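Local structure of methyl-coenzyme M reductase I beta subunit (Methanosarcina barkeri, 1E6Y) at residues I6-E15 and P425-L433. The protein forms part of the nickel-dependent enzyme that reduces methyl-coenzyme M with coenzyme B, releasing methane and the mixed heterodisulfide in the last step of methanogenesis. Residues are numbered along the deposited sequence; the frame is centred on the assembly and turned at random.
Sequences IYDDRGKLLE and PIKAVAGVL
Asp8, whose OD1 lies 3.8 Å from CE of Lys427, has its other carboxylate oxygen gripped by two backbone donors of its own loop. Lys12 N reaches Asp8 OD2 at 2.9 Å and nearly straight (162°), while Arg10 N, at 3.0 Å, comes from the opposite face of the carboxylate plane and closes an Asx turn. With chi1 at 65°, the Asp8 carboxylate is turned in toward these amides of the loop, whose type I turn runs from Asp8 to Gly11. With an alanine in place of Asp8, both amides are likely to be left without their acceptor, the turn less firmly held and Lys427 without a nearby opposite charge. That lysine runs extended beside Asp8; its NZ forms a salt bridge with Glu424 and, through a water bonded weakly to it, meets Asp9 OD2, while Asp9 OD1 is held by Asn203 ND2. The loop joins strands 3-7 and 13-19 into an antiparallel hairpin, with a classic beta bulge where Leu14 and Glu15 both face Ile6. This N-terminal hairpin packs on the chain's last helix, which starts at Pro425; a Schellman motif follows at Gly431. Ile426 CG2 touches Tyr7 O at 3.4 Å and also meets Ile6 CG2; on helix 204-221, Ala209 also touches Ile426. Leu14 CB meets Ala430 CB at 3.6 Å, its CD1 touches Lys427 CA, and its CD2 meets Val432 CG2, the two side chains crossing at about a right angle. At Glu15, within strand 13-19, a water donates to both Glu15 OE1 (3.0 Å) and Val429 O (2.9 Å). From within the turn, Arg10 forms a salt bridge with Glu68 of the gamma subunit.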
loop_
_atom_site.group_PDB
_atom_site.type_symbol
_atom_site.label_atom_id
_atom_site.label_comp_id
_atom_site.label_asym_id
_atom_site.label_seq_id
_atom_site.Cartn_x
_atom_site.Cartn_y
_atom_site.Cartn_z
ATOM N N ILE E 6 21.774 -39.479 -1.518
ATOM C CA ILE E 6 21.720 -38.386 -0.548
ATOM C C ILE E 6 22.765 -38.585 0.545
ATOM O O ILE E 6 22.838 -39.650 1.160
ATOM C CB ILE E 6 20.312 -38.272 0.101
ATOM C CG1 ILE E 6 19.255 -37.986 -0.972
ATOM C CG2 ILE E 6 20.306 -37.186 1.169
ATOM C CD1 ILE E 6 19.492 -36.710 -1.758
ATOM N N TYR E 7 23.610 -37.575 0.733
ATOM C CA TYR E 7 24.623 -37.571 1.788
ATOM C C TYR E 7 24.305 -36.472 2.799
ATOM O O TYR E 7 23.814 -35.405 2.420
ATOM C CB TYR E 7 26.011 -37.312 1.191
ATOM C CG TYR E 7 26.601 -38.480 0.433
ATOM C CD1 TYR E 7 26.096 -38.857 -0.815
ATOM C CD2 TYR E 7 27.691 -39.186 0.942
ATOM C CE1 TYR E 7 26.660 -39.903 -1.531
ATOM C CE2 TYR E 7 28.263 -40.234 0.234
ATOM C CZ TYR E 7 27.741 -40.587 -0.999
ATOM O OH TYR E 7 28.286 -41.642 -1.691
ATOM N N ASP E 8 24.622 -36.708 4.073
ATOM C CA ASP E 8 24.367 -35.695 5.095
ATOM C C ASP E 8 25.415 -34.586 5.119
ATOM O O ASP E 8 26.326 -34.553 4.289
ATOM C CB ASP E 8 24.208 -36.332 6.494
ATOM C CG ASP E 8 25.488 -36.998 7.019
ATOM O OD1 ASP E 8 25.383 -37.741 8.014
ATOM O OD2 ASP E 8 26.593 -36.759 6.492
ATOM N N ASP E 9 25.286 -33.694 6.095
ATOM C CA ASP E 9 26.162 -32.533 6.218
ATOM C C ASP E 9 27.621 -32.886 6.514
ATOM O O ASP E 9 28.505 -32.052 6.334
ATOM C CB ASP E 9 25.627 -31.591 7.301
ATOM C CG ASP E 9 25.530 -32.259 8.662
ATOM O OD1 ASP E 9 26.061 -31.694 9.640
ATOM O OD2 ASP E 9 24.910 -33.337 8.760
ATOM N N ARG E 10 27.865 -34.107 6.986
ATOM C CA ARG E 10 29.218 -34.562 7.242
ATOM C C ARG E 10 29.730 -35.509 6.164
ATOM O O ARG E 10 30.751 -36.159 6.393
ATOM C CB ARG E 10 29.295 -35.208 8.633
ATOM C CG ARG E 10 28.829 -34.241 9.720
ATOM C CD ARG E 10 29.188 -34.694 11.128
ATOM N NE ARG E 10 30.644 -34.782 11.218
ATOM C CZ ARG E 10 31.454 -33.779 11.528
ATOM N NH1 ARG E 10 32.751 -34.045 11.530
ATOM N NH2 ARG E 10 30.998 -32.575 11.836
ATOM N N GLY E 11 29.065 -35.555 5.014
ATOM C CA GLY E 11 29.573 -36.316 3.888
ATOM C C GLY E 11 29.365 -37.815 3.990
ATOM O O GLY E 11 30.039 -38.579 3.299
ATOM N N LYS E 12 28.417 -38.235 4.823
ATOM C CA LYS E 12 28.096 -39.651 4.980
ATOM C C LYS E 12 26.848 -40.018 4.181
ATOM O O LYS E 12 25.873 -39.266 4.162
ATOM C CB LYS E 12 27.879 -39.979 6.458
ATOM C CG LYS E 12 29.088 -39.705 7.339
ATOM C CD LYS E 12 28.678 -39.529 8.794
ATOM C CE LYS E 12 29.808 -38.921 9.617
ATOM N NZ LYS E 12 29.355 -38.504 10.977
ATOM N N LEU E 13 26.887 -41.174 3.523
ATOM C CA LEU E 13 25.757 -41.658 2.731
ATOM C C LEU E 13 24.545 -41.956 3.614
ATOM O O LEU E 13 24.654 -42.665 4.615
ATOM C CB LEU E 13 26.156 -42.921 1.958
ATOM C CG LEU E 13 25.078 -43.637 1.138
ATOM C CD1 LEU E 13 24.630 -42.761 -0.018
ATOM C CD2 LEU E 13 25.630 -44.952 0.619
ATOM N N LEU E 14 23.395 -41.395 3.245
ATOM C CA LEU E 14 22.159 -41.635 3.977
ATOM C C LEU E 14 21.250 -42.598 3.225
ATOM O O LEU E 14 20.710 -43.538 3.808
ATOM C CB LEU E 14 21.422 -40.317 4.223
ATOM C CG LEU E 14 22.128 -39.296 5.114
ATOM C CD1 LEU E 14 21.226 -38.086 5.307
ATOM C CD2 LEU E 14 22.483 -39.924 6.458
ATOM N N GLU E 15 21.068 -42.347 1.932
ATOM C CA GLU E 15 20.203 -43.174 1.103
ATOM C C GLU E 15 20.677 -43.140 -0.344
ATOM O O GLU E 15 21.017 -42.081 -0.869
ATOM C CB GLU E 15 18.759 -42.673 1.185
ATOM C CG GLU E 15 17.737 -43.645 0.614
ATOM C CD GLU E 15 16.337 -43.054 0.517
ATOM O OE1 GLU E 15 16.051 -42.039 1.190
ATOM O OE2 GLU E 15 15.516 -43.613 -0.239
ATOM N N PRO E 425 17.634 -31.354 8.315
ATOM C CA PRO E 425 16.644 -31.509 7.245
ATOM C C PRO E 425 17.024 -32.541 6.186
ATOM O O PRO E 425 16.147 -33.163 5.592
ATOM C CB PRO E 425 16.529 -30.103 6.658
ATOM C CG PRO E 425 17.851 -29.479 6.946
ATOM C CD PRO E 425 18.249 -30.012 8.295
ATOM N N ILE E 426 18.323 -32.734 5.967
ATOM C CA ILE E 426 18.792 -33.732 5.006
ATOM C C ILE E 426 18.508 -35.141 5.525
ATOM O O ILE E 426 17.994 -35.991 4.795
ATOM C CB ILE E 426 20.310 -33.602 4.731
ATOM C CG1 ILE E 426 20.654 -32.171 4.313
ATOM C CG2 ILE E 426 20.721 -34.580 3.637
ATOM C CD1 ILE E 426 22.135 -31.937 4.068
ATOM N N LYS E 427 18.826 -35.370 6.797
ATOM C CA LYS E 427 18.499 -36.623 7.469
ATOM C C LYS E 427 16.990 -36.857 7.516
ATOM O O LYS E 427 16.529 -37.993 7.396
ATOM C CB LYS E 427 19.066 -36.624 8.889
ATOM C CG LYS E 427 20.580 -36.770 8.951
ATOM C CD LYS E 427 21.061 -36.956 10.382
ATOM C CE LYS E 427 22.577 -37.074 10.438
ATOM N NZ LYS E 427 23.080 -37.052 11.843
ATOM N N ALA E 428 16.229 -35.776 7.671
ATOM C CA ALA E 428 14.768 -35.839 7.648
ATOM C C ALA E 428 14.264 -36.332 6.293
ATOM O O ALA E 428 13.440 -37.246 6.221
ATOM C CB ALA E 428 14.180 -34.463 7.956
ATOM N N VAL E 429 14.784 -35.741 5.223
ATOM C CA VAL E 429 14.368 -36.090 3.870
ATOM C C VAL E 429 14.797 -37.508 3.486
ATOM O O VAL E 429 14.055 -38.219 2.808
ATOM C CB VAL E 429 14.923 -35.077 2.840
ATOM C CG1 VAL E 429 14.647 -35.555 1.425
ATOM C CG2 VAL E 429 14.286 -33.714 3.060
ATOM N N ALA E 430 15.953 -37.940 3.981
ATOM C CA ALA E 430 16.438 -39.296 3.726
ATOM C C ALA E 430 15.749 -40.342 4.609
ATOM O O ALA E 430 16.007 -41.544 4.478
ATOM C CB ALA E 430 17.944 -39.355 3.920
ATOM N N GLY E 431 14.907 -39.875 5.532
ATOM C CA GLY E 431 14.121 -40.769 6.365
ATOM C C GLY E 431 14.924 -41.507 7.418
ATOM O O GLY E 431 14.522 -42.580 7.870
ATOM N N VAL E 432 16.044 -40.923 7.831
ATOM C CA VAL E 432 16.969 -41.592 8.740
ATOM C C VAL E 432 16.917 -41.043 10.167
ATOM O O VAL E 432 17.732 -41.422 11.012
ATOM C CB VAL E 432 18.426 -41.519 8.218
ATOM C CG1 VAL E 432 18.520 -42.158 6.842
ATOM C CG2 VAL E 432 18.896 -40.078 8.165
ATOM N N LEU E 433 15.965 -40.150 10.433
ATOM C CA LEU E 433 15.731 -39.661 11.789
ATOM C C LEU E 433 14.852 -40.633 12.573
ATOM O O LEU E 433 15.079 -40.765 13.796
ATOM C CB LEU E 433 15.066 -38.279 11.759
ATOM C CG LEU E 433 15.915 -37.074 11.344
ATOM C CD1 LEU E 433 15.102 -35.806 11.523
ATOM C CD2 LEU E 433 17.189 -37.006 12.170
ATOM O OXT LEU E 433 13.945 -41.243 11.962
HETATM O O HOH W 1 25.475 -35.102 10.915
HETATM O O HOH W 2 15.161 -39.338 0.331
#